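Long-range contacts in catalase (Bacillus pumilus, PDB 4QOL), which breaks hydrogen peroxide down to water and oxygen at a heme, and also shows peroxidase-like reactivity toward phenolic substrates: residues Asn131-Phe136 with Arg195-His200; Val199-Trp204 with Tyr213-Trp218. All coordinates share one frame; numbering follows the deposited sequence.

Contact 1. Residues Asn131-Phe136 with Arg195-His200. With HEM (protoporphyrin IX containing Fe), chain E.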
loop_
_atom_site.group_PDB
_atom_site.type_symbol
_atom_site.label_atom_id
_atom_site.label_comp_id
_atom_site.label_asym_id
_atom_site.label_seq_id
_atom_site.Cartn_x
_atom_site.Cartn_y
_atom_site.Cartn_z
ATOM N N ASN A 131 29.363 -6.725 11.422
ATOM C CA ASN A 131 30.537 -7.159 12.246
ATOM C C ASN A 131 31.738 -7.517 11.406
ATOM O O ASN A 131 32.833 -6.968 11.614
ATOM C CB ASN A 131 30.184 -8.301 13.233
ATOM C CG ASN A 131 29.825 -9.614 12.556
ATOM O OD1 ASN A 131 29.225 -9.623 11.490
ATOM N ND2 ASN A 131 30.154 -10.738 13.221
ATOM N N LEU A 132 31.566 -8.418 10.430
ATOM C CA LEU A 132 32.677 -8.790 9.602
ATOM C C LEU A 132 33.088 -7.609 8.663
ATOM O O LEU A 132 32.241 -6.883 8.167
ATOM C CB LEU A 132 32.356 -10.039 8.772
ATOM C CG LEU A 132 31.795 -11.185 9.587
ATOM C CD1 LEU A 132 31.450 -12.345 8.679
ATOM C CD2 LEU A 132 32.782 -11.663 10.656
ATOM N N PRO A 133 34.367 -7.514 8.341
ATOM C CA PRO A 133 34.843 -6.279 7.670
ATOM C C PRO A 133 34.904 -6.287 6.146
ATOM O O PRO A 133 35.325 -5.211 5.526
ATOM C CB PRO A 133 36.273 -6.103 8.216
ATOM C CG PRO A 133 36.718 -7.498 8.403
ATOM C CD PRO A 133 35.489 -8.229 8.941
ATOM N N ILE A 134 34.489 -7.383 5.543
ATOM C CA ILE A 134 34.417 -7.553 4.095
ATOM C C ILE A 134 33.083 -8.103 3.688
ATOM O O ILE A 134 32.225 -8.350 4.517
ATOM C CB ILE A 134 35.524 -8.464 3.575
ATOM C CG1 ILE A 134 35.512 -9.781 4.327
ATOM C CG2 ILE A 134 36.877 -7.825 3.774
ATOM C CD1 ILE A 134 36.352 -10.794 3.681
ATOM N N PHE A 135 32.879 -8.291 2.391
ATOM C CA PHE A 135 31.660 -8.864 1.901
ATOM C C PHE A 135 31.900 -9.984 0.891
ATOM O O PHE A 135 33.007 -10.172 0.406
ATOM C CB PHE A 135 30.749 -7.771 1.285
ATOM C CG PHE A 135 29.321 -8.011 1.484
ATOM C CD1 PHE A 135 28.799 -8.062 2.747
ATOM C CD2 PHE A 135 28.462 -8.190 0.411
ATOM C CE1 PHE A 135 27.465 -8.345 2.977
ATOM C CE2 PHE A 135 27.113 -8.431 0.603
ATOM C CZ PHE A 135 26.597 -8.450 1.883
ATOM N N PHE A 136 30.817 -10.669 0.542
ATOM C CA PHE A 136 30.864 -11.842 -0.360
ATOM C C PHE A 136 31.067 -11.461 -1.837
ATOM O O PHE A 136 31.590 -12.219 -2.616
ATOM C CB PHE A 136 29.515 -12.591 -0.354
ATOM C CG PHE A 136 29.020 -13.023 0.990
ATOM C CD1 PHE A 136 28.205 -12.174 1.746
ATOM C CD2 PHE A 136 29.282 -14.298 1.441
ATOM C CE1 PHE A 136 27.687 -12.572 2.938
ATOM C CE2 PHE A 136 28.769 -14.707 2.660
ATOM C CZ PHE A 136 27.959 -13.833 3.395
ATOM N N ARG A 195 32.454 -7.466 16.998
ATOM C CA ARG A 195 33.128 -6.479 16.173
ATOM C C ARG A 195 32.112 -5.643 15.386
ATOM O O ARG A 195 30.965 -6.073 15.216
ATOM C CB ARG A 195 33.980 -7.253 15.175
ATOM C CG ARG A 195 34.985 -6.490 14.395
ATOM C CD ARG A 195 35.621 -7.376 13.335
ATOM N NE ARG A 195 36.137 -8.657 13.852
ATOM C CZ ARG A 195 37.406 -8.912 14.185
ATOM N NH1 ARG A 195 38.346 -8.003 14.049
ATOM N NH2 ARG A 195 37.745 -10.117 14.641
ATOM N N GLY A 196 32.532 -4.423 14.976
ATOM C CA GLY A 196 31.789 -3.680 13.978
ATOM C C GLY A 196 32.707 -3.135 12.911
ATOM O O GLY A 196 33.881 -2.885 13.175
ATOM N N SER A 197 32.190 -3.018 11.666
ATOM C CA SER A 197 32.988 -2.621 10.535
ATOM C C SER A 197 32.155 -1.728 9.598
ATOM O O SER A 197 31.034 -2.058 9.325
ATOM C CB SER A 197 33.439 -3.850 9.761
ATOM O OG SER A 197 34.133 -4.765 10.611
ATOM N N GLY A 198 32.740 -0.670 9.007
ATOM C CA GLY A 198 32.000 0.023 7.938
ATOM C C GLY A 198 32.029 -0.767 6.647
ATOM O O GLY A 198 31.174 -0.530 5.769
ATOM N N VAL A 199 32.979 -1.732 6.550
ATOM C CA VAL A 199 33.203 -2.587 5.363
ATOM C C VAL A 199 33.747 -1.838 4.181
ATOM O O VAL A 199 34.923 -2.023 3.822
ATOM C CB VAL A 199 31.949 -3.449 4.957
ATOM C CG1 VAL A 199 32.228 -4.303 3.716
ATOM C CG2 VAL A 199 31.535 -4.346 6.110
ATOM N N HIS A 200 32.982 -0.900 3.608
ATOM C CA HIS A 200 33.485 -0.117 2.505
ATOM C C HIS A 200 34.492 0.926 2.923
ATOM O O HIS A 200 34.480 1.423 4.043
ATOM C CB HIS A 200 32.371 0.686 1.814
ATOM C CG HIS A 200 31.132 -0.117 1.487
ATOM N ND1 HIS A 200 31.118 -1.022 0.456
ATOM C CD2 HIS A 200 29.885 -0.115 2.011
ATOM C CE1 HIS A 200 29.919 -1.615 0.395
ATOM N NE2 HIS A 200 29.161 -1.110 1.347
HETATM C CHA HEM E . 19.499 -3.928 5.546
HETATM C CHB HEM E . 20.254 -3.933 0.754
HETATM C CHC HEM E . 25.079 -4.832 1.600
HETATM C CHD HEM E . 24.267 -4.079 6.318
HETATM C C1A HEM E . 19.292 -3.891 4.176
HETATM C C2A HEM E . 18.024 -3.739 3.530
HETATM C C3A HEM E . 18.240 -3.737 2.187
HETATM C C4A HEM E . 19.627 -3.882 1.999
HETATM C CMA HEM E . 17.315 -3.530 1.023
HETATM C CAA HEM E . 16.726 -3.562 4.251
HETATM C CBA HEM E . 16.775 -2.146 4.863
HETATM C CGA HEM E . 15.476 -1.750 5.458
HETATM O O1A HEM E . 15.456 -0.746 6.200
HETATM O O2A HEM E . 14.410 -2.329 5.147
HETATM C C1B HEM E . 21.645 -4.205 0.625
HETATM C C2B HEM E . 22.277 -4.320 -0.653
HETATM C C3B HEM E . 23.605 -4.588 -0.444
HETATM C C4B HEM E . 23.822 -4.583 1.010
HETATM C CMB HEM E . 21.569 -4.163 -1.974
HETATM C CAB HEM E . 24.687 -4.760 -1.416
HETATM C CBB HEM E . 24.493 -4.376 -2.680
HETATM C C1C HEM E . 25.273 -4.695 2.975
HETATM C C2C HEM E . 26.508 -4.528 3.557
HETATM C C3C HEM E . 26.279 -4.342 4.885
HETATM C C4C HEM E . 24.885 -4.313 5.119
HETATM C CMC HEM E . 27.824 -4.654 2.820
HETATM C CAC HEM E . 27.266 -4.021 5.860
HETATM C CBC HEM E . 28.359 -3.406 5.440
HETATM C C1D HEM E . 22.872 -3.984 6.437
HETATM C C2D HEM E . 22.232 -3.821 7.743
HETATM C C3D HEM E . 20.908 -3.807 7.561
HETATM C C4D HEM E . 20.740 -3.948 6.118
HETATM C CMD HEM E . 23.007 -3.723 9.024
HETATM C CAD HEM E . 19.827 -3.643 8.600
HETATM C CBD HEM E . 19.727 -2.126 8.881
HETATM C CGD HEM E . 18.670 -2.019 9.941
HETATM O O1D HEM E . 19.021 -2.212 11.099
HETATM O O2D HEM E . 17.473 -1.741 9.661
HETATM N NA HEM E . 20.302 -3.951 3.211
HETATM N NB HEM E . 22.610 -4.368 1.550
HETATM N NC HEM E . 24.283 -4.490 3.910
HETATM N ND HEM E . 21.953 -4.055 5.480
HETATM FE FE HEM E . 22.274 -4.207 3.594
HETATM O O HOH W 1 32.072 -10.090 15.709
#

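Contact 2. Residues Val199-Trp204 with Tyr213-Trp218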
loop_
_atom_site.group_PDB
_atom_site.type_symbol
_atom_site.label_atom_id
_atom_site.label_comp_id
_atom_site.label_asym_id
_atom_site.label_seq_id
_atom_site.Cartn_x
_atom_site.Cartn_y
_atom_site.Cartn_z
ATOM N N VAL A 199 32.979 -1.732 6.550
ATOM C CA VAL A 199 33.203 -2.587 5.363
ATOM C C VAL A 199 33.747 -1.838 4.181
ATOM O O VAL A 199 34.923 -2.023 3.822
ATOM C CB VAL A 199 31.949 -3.449 4.957
ATOM C CG1 VAL A 199 32.228 -4.303 3.716
ATOM C CG2 VAL A 199 31.535 -4.346 6.110
ATOM N N HIS A 200 32.982 -0.900 3.608
ATOM C CA HIS A 200 33.485 -0.117 2.505
ATOM C C HIS A 200 34.492 0.926 2.923
ATOM O O HIS A 200 34.480 1.423 4.043
ATOM C CB HIS A 200 32.371 0.686 1.814
ATOM C CG HIS A 200 31.132 -0.117 1.487
ATOM N ND1 HIS A 200 31.118 -1.022 0.456
ATOM C CD2 HIS A 200 29.885 -0.115 2.011
ATOM C CE1 HIS A 200 29.919 -1.615 0.395
ATOM N NE2 HIS A 200 29.161 -1.110 1.347
ATOM N N THR A 201 35.353 1.214 1.982
ATOM C CA THR A 201 36.116 2.485 1.898
ATOM C C THR A 201 35.129 3.604 1.615
ATOM O O THR A 201 34.260 3.492 0.748
ATOM C CB THR A 201 37.113 2.384 0.791
ATOM O OG1 THR A 201 37.996 1.255 1.045
ATOM C CG2 THR A 201 37.912 3.670 0.662
ATOM N N PHE A 202 35.241 4.682 2.399
ATOM C CA PHE A 202 34.575 5.915 2.118
ATOM C C PHE A 202 35.627 7.009 1.833
ATOM O O PHE A 202 36.817 6.773 1.923
ATOM C CB PHE A 202 33.731 6.324 3.343
ATOM C CG PHE A 202 32.595 5.392 3.596
ATOM C CD1 PHE A 202 31.371 5.569 2.899
ATOM C CD2 PHE A 202 32.741 4.298 4.413
ATOM C CE1 PHE A 202 30.326 4.611 3.068
ATOM C CE2 PHE A 202 31.704 3.380 4.596
ATOM C CZ PHE A 202 30.532 3.524 3.924
ATOM N N ARG A 203 35.135 8.159 1.527
ATOM C CA ARG A 203 35.992 9.339 1.309
ATOM C C ARG A 203 35.776 10.332 2.438
ATOM O O ARG A 203 34.605 10.711 2.702
ATOM C CB ARG A 203 35.648 9.979 -0.029
ATOM C CG ARG A 203 36.122 9.210 -1.248
ATOM C CD ARG A 203 35.817 10.059 -2.517
ATOM N NE ARG A 203 36.444 9.413 -3.645
ATOM C CZ ARG A 203 37.331 9.962 -4.474
ATOM N NH1 ARG A 203 37.649 11.249 -4.442
ATOM N NH2 ARG A 203 37.840 9.192 -5.398
ATOM N N TRP A 204 36.871 10.831 3.024
ATOM C CA TRP A 204 36.810 11.913 3.985
ATOM C C TRP A 204 37.374 13.133 3.308
ATOM O O TRP A 204 38.425 13.058 2.680
ATOM C CB TRP A 204 37.593 11.550 5.232
ATOM C CG TRP A 204 36.812 10.925 6.288
ATOM C CD1 TRP A 204 35.491 10.399 6.228
ATOM C CD2 TRP A 204 37.250 10.701 7.616
ATOM N NE1 TRP A 204 35.134 9.907 7.454
ATOM C CE2 TRP A 204 36.190 10.044 8.318
ATOM C CE3 TRP A 204 38.394 10.986 8.299
ATOM C CZ2 TRP A 204 36.262 9.765 9.649
ATOM C CZ3 TRP A 204 38.503 10.570 9.631
ATOM C CH2 TRP A 204 37.432 9.987 10.281
ATOM N N TYR A 213 40.939 8.344 1.606
ATOM C CA TYR A 213 40.130 7.148 1.824
ATOM C C TYR A 213 40.141 6.753 3.304
ATOM O O TYR A 213 41.132 6.868 3.991
ATOM C CB TYR A 213 40.649 5.978 1.028
ATOM C CG TYR A 213 40.452 5.987 -0.481
ATOM C CD1 TYR A 213 39.241 6.354 -1.078
ATOM C CD2 TYR A 213 41.483 5.594 -1.305
ATOM C CE1 TYR A 213 39.083 6.319 -2.443
ATOM C CE2 TYR A 213 41.309 5.504 -2.665
ATOM C CZ TYR A 213 40.113 5.868 -3.218
ATOM O OH TYR A 213 39.938 5.755 -4.557
ATOM N N VAL A 214 38.955 6.248 3.788
ATOM C CA VAL A 214 38.808 5.870 5.159
ATOM C C VAL A 214 38.082 4.536 5.278
ATOM O O VAL A 214 37.203 4.244 4.484
ATOM C CB VAL A 214 38.106 6.986 5.989
ATOM C CG1 VAL A 214 36.677 7.174 5.539
ATOM C CG2 VAL A 214 38.201 6.729 7.492
ATOM N N LYS A 215 38.472 3.772 6.287
ATOM C CA LYS A 215 37.762 2.607 6.778
ATOM C C LYS A 215 37.476 2.789 8.259
ATOM O O LYS A 215 38.297 3.282 9.043
ATOM C CB LYS A 215 38.584 1.327 6.490
ATOM C CG LYS A 215 38.415 0.860 5.070
ATOM C CD LYS A 215 38.971 -0.535 4.840
ATOM C CE LYS A 215 38.847 -0.922 3.391
ATOM N NZ LYS A 215 37.520 -1.299 2.927
ATOM N N TYR A 216 36.273 2.372 8.645
ATOM C CA TYR A 216 35.807 2.440 10.032
ATOM C C TYR A 216 35.830 1.062 10.719
ATOM O O TYR A 216 35.461 0.010 10.106
ATOM C CB TYR A 216 34.373 2.900 10.053
ATOM C CG TYR A 216 34.091 4.319 9.587
ATOM C CD1 TYR A 216 34.228 5.395 10.438
ATOM C CD2 TYR A 216 33.549 4.555 8.314
ATOM C CE1 TYR A 216 33.925 6.682 10.034
ATOM C CE2 TYR A 216 33.192 5.835 7.920
ATOM C CZ TYR A 216 33.391 6.890 8.776
ATOM O OH TYR A 216 32.986 8.125 8.388
ATOM N N HIS A 217 36.146 1.075 12.008
ATOM C CA HIS A 217 36.185 -0.147 12.801
ATOM C C HIS A 217 35.636 0.123 14.194
ATOM O O HIS A 217 36.004 1.154 14.804
ATOM C CB HIS A 217 37.639 -0.606 12.936
ATOM C CG HIS A 217 38.283 -0.906 11.630
ATOM N ND1 HIS A 217 38.163 -2.134 11.006
ATOM C CD2 HIS A 217 39.070 -0.156 10.839
ATOM C CE1 HIS A 217 38.848 -2.116 9.874
ATOM N NE2 HIS A 217 39.413 -0.928 9.755
ATOM N N TRP A 218 34.751 -0.742 14.688
ATOM C CA TRP A 218 34.237 -0.638 16.041
ATOM C C TRP A 218 34.831 -1.801 16.884
ATOM O O TRP A 218 34.685 -2.980 16.517
ATOM C CB TRP A 218 32.713 -0.802 16.046
ATOM C CG TRP A 218 31.897 0.270 15.388
ATOM C CD1 TRP A 218 31.182 0.166 14.188
ATOM C CD2 TRP A 218 31.607 1.584 15.902
ATOM N NE1 TRP A 218 30.489 1.341 13.946
ATOM C CE2 TRP A 218 30.709 2.208 14.991
ATOM C CE3 TRP A 218 31.956 2.275 17.079
ATOM C CZ2 TRP A 218 30.182 3.487 15.216
ATOM C CZ3 TRP A 218 31.462 3.587 17.267
ATOM C CH2 TRP A 218 30.583 4.166 16.337
HETATM O O HOH W 2 35.701 -1.474 7.707
HETATM O O HOH W 3 34.740 0.921 6.618
#

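Contact 1. Residues Asn131-Phe136 with Arg195-His200
The Phe135 ring is held between two groups. CD1 of Phe136 lies over the centre of one face. On the opposite face sits the heme methyl CMC, displaced toward the rim and 3.5 Å from Phe135 CD1. At the edge of the Arg195 guanidinium, near its plane, is the carbonyl oxygen of Asn131, which touches Arg195 CD. That oxygen accepts the one hydrogen bond between the segments, 2.7 Å from Ser197 OG. The hydroxyl comes from above the carbonyl plane, 45° out of it. Val199 splits its two branches: CG2 is 3.4 Å from the heme vinyl carbon CBC, while CG1 lies against Pro133 O and the carbonyl carbon of Ile134. Pro133 O receives a CA-H...O contact from Val199 CA, 3.4 Å away. One water accepts from both Asn131 ND2 and Arg195 N. Asn131 OD1 is hydrogen-bonded to Arg112 N, and the guanidinium's polar partner is Glu185, salt-bridged to NE. Phe135 and Val199 are thus part of the wall of the heme pocket. The loop 131-136 follows strand 123-130 and packs on helices 143-150 and 175-181. Segment 195-200 carries strand 196-197, which pairs with strand 211-220, and His200 packs on helix 331-348.

Contact 2. Residues Val199-Trp204 with Tyr213-Trp218
Lys215 NZ is gripped from two sides within the contact. Val199 O takes the stronger bond at 2.8 Å, with the ammonium in the carbonyl plane. Thr201 OG1 takes a weak one at 3.2 Å, and also has a bond to Pro278. The lysine chain is bent at its end (chi4 -76°), which turns NZ to Val199 O. A cation-pi contact with Trp285 adds to its surroundings. Two waters bridge the same loop to the strand: one links Val199 N to Tyr216 O, the other His200 O to Tyr216 N.

Beyond them the strands of a beta hairpin meet. Phe202 and Val214 form an antiparallel hydrogen-bonded pair, with Phe202 N 2.9 Å from Val214 O and a second bond returning from Val214 N to Phe202 O. Arg203 and Tyr213 form the next, non-hydrogen-bonded pair. Thr201 CG2 rests against Tyr213 CD1 at 3.5 Å.

Phe202, Trp204 and Tyr216 make an aromatic cluster. Val214 CG1 lies over the face of the indole, 3.6 Å from the centroid of the Trp204 five-membered ring, a CH-pi contact. It takes the crowded position between N and the carbonyl carbon (chi1 66°). Trp204 and Tyr216 meet tip to tip: NE1 gives a hydrogen bond of 2.9 Å to Tyr216 OH, which lies near the indole plane. That hydroxyl also has a weak hydrogen bond with Tyr125 OH. Phe202 CD2 comes in the plane of the Tyr216 ring at its edge, 3.9 Å from CE2.

The buried lysine is probably charged, and the Val199 carbonyl and the Trp285 ring would help to offset that charge. The indole N-H is satisfied inside the cluster by the tyrosine hydroxyl.

In the fold
Both contacts are buried, and contact 1 lies nearer the centre of the chain. They share Val199 and His200, so one run of chain passes from the heme pocket into the hairpin. Strand 196-197 of contact 1 and strand 202-205 of contact 2 both pair with strand 211-220. Probable backbone hydrogen bonds from Trp218 N to Gly196 O and from Gly198 N to Tyr216 O join the two directly. Their chemistry differs with place. Contact 1 joins a loop to a short strand and the residues that flank it, with few polar bonds, and packs against the cofactor. Contact 2 combines a short antiparallel pairing and an aromatic cluster with a loop tied to the strand by waters and a lysine.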